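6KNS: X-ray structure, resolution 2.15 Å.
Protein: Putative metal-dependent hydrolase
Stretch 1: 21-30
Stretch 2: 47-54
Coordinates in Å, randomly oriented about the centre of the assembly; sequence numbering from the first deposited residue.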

# COMPACT_ATOMS: atom_id res chain seq x y z
N ALA A 21 11.22 5.66 2.44
CA ALA A 21 11.06 5.20 3.81
C ALA A 21 10.09 6.08 4.62
O ALA A 21 10.23 7.31 4.71
CB ALA A 21 12.46 5.09 4.51
N ASN A 22 9.06 5.43 5.15
CA ASN A 22 8.05 6.06 6.01
C ASN A 22 7.23 7.15 5.30
O ASN A 22 6.53 7.94 5.95
CB ASN A 22 8.68 6.58 7.29
CG ASN A 22 9.30 5.45 8.13
OD1 ASN A 22 8.63 4.48 8.48
ND2 ASN A 22 10.58 5.57 8.40
N GLU A 23 7.28 7.14 3.97
CA GLU A 23 6.47 8.06 3.18
C GLU A 23 5.46 7.30 2.33
O GLU A 23 5.18 6.11 2.59
CB GLU A 23 7.34 8.94 2.30
CG GLU A 23 8.40 9.72 3.11
CD GLU A 23 7.80 10.71 4.14
OE1 GLU A 23 6.62 11.14 4.00
OE2 GLU A 23 8.54 11.02 5.11
N ALA A 24 4.86 8.02 1.38
CA ALA A 24 3.77 7.49 0.57
C ALA A 24 3.86 7.90 -0.89
O ALA A 24 4.61 8.84 -1.23
CB ALA A 24 2.39 7.88 1.17
N THR A 25 3.13 7.21 -1.76
CA THR A 25 3.02 7.64 -3.17
C THR A 25 1.68 8.37 -3.34
O THR A 25 1.03 8.69 -2.33
CB THR A 25 3.23 6.50 -4.17
OG1 THR A 25 2.10 5.61 -4.18
CG2 THR A 25 4.50 5.70 -3.85
N SER A 26 1.29 8.71 -4.57
CA SER A 26 0.21 9.64 -4.81
C SER A 26 -1.11 9.40 -4.06
O SER A 26 -1.73 8.37 -4.17
CB SER A 26 -0.08 9.75 -6.29
OG SER A 26 1.05 10.23 -7.00
N GLY A 27 -1.52 10.44 -3.34
CA GLY A 27 -2.81 10.52 -2.66
C GLY A 27 -3.04 11.94 -2.15
O GLY A 27 -2.17 12.51 -1.45
N TYR A 28 -4.18 12.53 -2.51
CA TYR A 28 -4.51 13.92 -2.12
C TYR A 28 -5.92 13.99 -1.56
O TYR A 28 -6.88 13.54 -2.20
CB TYR A 28 -4.37 14.85 -3.31
CG TYR A 28 -3.02 14.69 -3.91
CD1 TYR A 28 -1.96 15.46 -3.49
CD2 TYR A 28 -2.79 13.71 -4.87
CE1 TYR A 28 -0.69 15.29 -4.01
CE2 TYR A 28 -1.53 13.53 -5.39
CZ TYR A 28 -0.48 14.33 -4.96
OH TYR A 28 0.76 14.16 -5.47
N LEU A 29 -6.06 14.59 -0.37
CA LEU A 29 -7.34 14.67 0.29
C LEU A 29 -7.93 16.06 0.05
O LEU A 29 -7.37 17.05 0.49
CB LEU A 29 -7.19 14.40 1.78
CG LEU A 29 -8.38 14.69 2.71
CD1 LEU A 29 -9.60 13.85 2.40
CD2 LEU A 29 -7.95 14.44 4.13
N PHE A 30 -9.08 16.09 -0.63
CA PHE A 30 -9.81 17.32 -0.86
C PHE A 30 -11.04 17.36 0.02
O PHE A 30 -11.83 16.45 -0.00
CB PHE A 30 -10.26 17.40 -2.31
CG PHE A 30 -9.15 17.71 -3.28
CD1 PHE A 30 -8.15 16.80 -3.52
CD2 PHE A 30 -9.13 18.93 -3.95
CE1 PHE A 30 -7.16 17.10 -4.42
CE2 PHE A 30 -8.15 19.23 -4.85
CZ PHE A 30 -7.15 18.33 -5.09
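Stretch 2 (47-54) SKLFGYVP

Stretch 2 enters in a helix that begins earlier in the chain, with Ser47 to Leu49 helical, and leaves through a turn to Val53 and Pro54, whose backbones are extended. The turn is held by Leu49 O, which accepts from Tyr52 N at 2.8 Å and from Val53 N at 2.9 Å. Stretch 2 meets stretch 1 at two separate places, Lys48 over the loop at Asn22 to Ala24 and Leu49 to Val53 over Leu29 in the strand; Thr25 to Tyr28 between them are untouched. The contacts advance in the same sense along both stretches, with CA atoms 7.8 Å apart for Ala24 and Lys48 and 7.9 Å for Leu29 and Leu49.

The CA-to-CB bond of Lys48 points toward stretch 1. With chi1 m, chi2 and chi3 t, the chain is nearly extended, its CD 4.2 Å from Ala24 CB and its CE 3.8 Å from Glu23 CA; chi4 turns to m at the tip, where NZ donates a 2.8 Å hydrogen bond to Asn22 O. The pattern here is aliphatic length laid over small or backbone surface, with the ammonium tip donating to a backbone carbonyl.

The CA-to-CB bond of Leu29, chi1 t and chi2 p, points toward stretch 2. Its CD2 makes the closest approach to three residues: 4.0 Å from Leu49 CD1, 4.0 Å from Val53 CG1 and 4.1 Å from Tyr52 CB; CD1 also lies against Leu49 and Val53. Leu49 repeats the t, p rotamer; its CB points sideways, yet its end comes nearer. Tyr52 offers its CB while its ring, at chi1 m, leads away.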

# COMPACT_ATOMS: atom_id res chain seq x y z
N SER A 47 -2.88 4.15 5.10
CA SER A 47 -2.27 4.28 6.41
C SER A 47 -2.17 5.75 6.85
O SER A 47 -2.50 6.12 8.00
CB SER A 47 -0.89 3.66 6.40
OG SER A 47 -0.27 3.72 7.67
N LYS A 48 -1.70 6.60 5.96
CA LYS A 48 -1.53 8.02 6.27
C LYS A 48 -2.88 8.75 6.28
O LYS A 48 -3.11 9.58 7.16
CB LYS A 48 -0.54 8.66 5.30
CG LYS A 48 0.86 8.08 5.50
CD LYS A 48 1.95 9.06 5.17
CE LYS A 48 3.34 8.41 5.29
NZ LYS A 48 3.85 8.35 6.67
N LEU A 49 -3.75 8.42 5.34
CA LEU A 49 -5.08 9.01 5.27
C LEU A 49 -5.88 8.90 6.58
O LEU A 49 -6.50 9.89 7.02
CB LEU A 49 -5.89 8.42 4.14
CG LEU A 49 -7.34 8.97 4.00
CD1 LEU A 49 -7.33 10.48 3.70
CD2 LEU A 49 -8.11 8.22 2.94
N PHE A 50 -5.87 7.71 7.20
CA PHE A 50 -6.70 7.47 8.39
C PHE A 50 -6.30 8.28 9.60
O PHE A 50 -6.99 8.28 10.60
CB PHE A 50 -6.73 5.99 8.73
CG PHE A 50 -7.39 5.14 7.68
CD1 PHE A 50 -8.31 5.68 6.79
CD2 PHE A 50 -7.16 3.78 7.63
CE1 PHE A 50 -8.95 4.93 5.88
CE2 PHE A 50 -7.81 2.99 6.68
CZ PHE A 50 -8.72 3.57 5.82
N GLY A 51 -5.14 8.91 9.53
CA GLY A 51 -4.73 9.82 10.56
C GLY A 51 -5.43 11.16 10.43
O GLY A 51 -5.44 11.91 11.39
N TYR A 52 -6.00 11.45 9.24
CA TYR A 52 -6.80 12.65 9.01
C TYR A 52 -8.30 12.36 8.96
O TYR A 52 -9.09 13.14 9.43
CB TYR A 52 -6.35 13.35 7.73
CG TYR A 52 -4.88 13.68 7.71
CD1 TYR A 52 -4.41 14.90 8.19
CD2 TYR A 52 -3.95 12.79 7.20
CE1 TYR A 52 -3.04 15.22 8.18
CE2 TYR A 52 -2.58 13.09 7.19
CZ TYR A 52 -2.13 14.30 7.68
OH TYR A 52 -0.78 14.60 7.65
N VAL A 53 -8.69 11.22 8.39
CA VAL A 53 -10.11 10.95 8.14
C VAL A 53 -10.34 9.44 8.14
O VAL A 53 -9.60 8.69 7.50
CB VAL A 53 -10.61 11.60 6.81
CG1 VAL A 53 -9.68 11.25 5.71
CG2 VAL A 53 -12.04 11.16 6.44
N PRO A 54 -11.34 8.98 8.93
CA PRO A 54 -11.60 7.54 8.98
C PRO A 54 -12.31 7.11 7.73
O PRO A 54 -13.00 7.95 7.08
CB PRO A 54 -12.46 7.37 10.24
CG PRO A 54 -13.12 8.71 10.45
CD PRO A 54 -12.23 9.75 9.81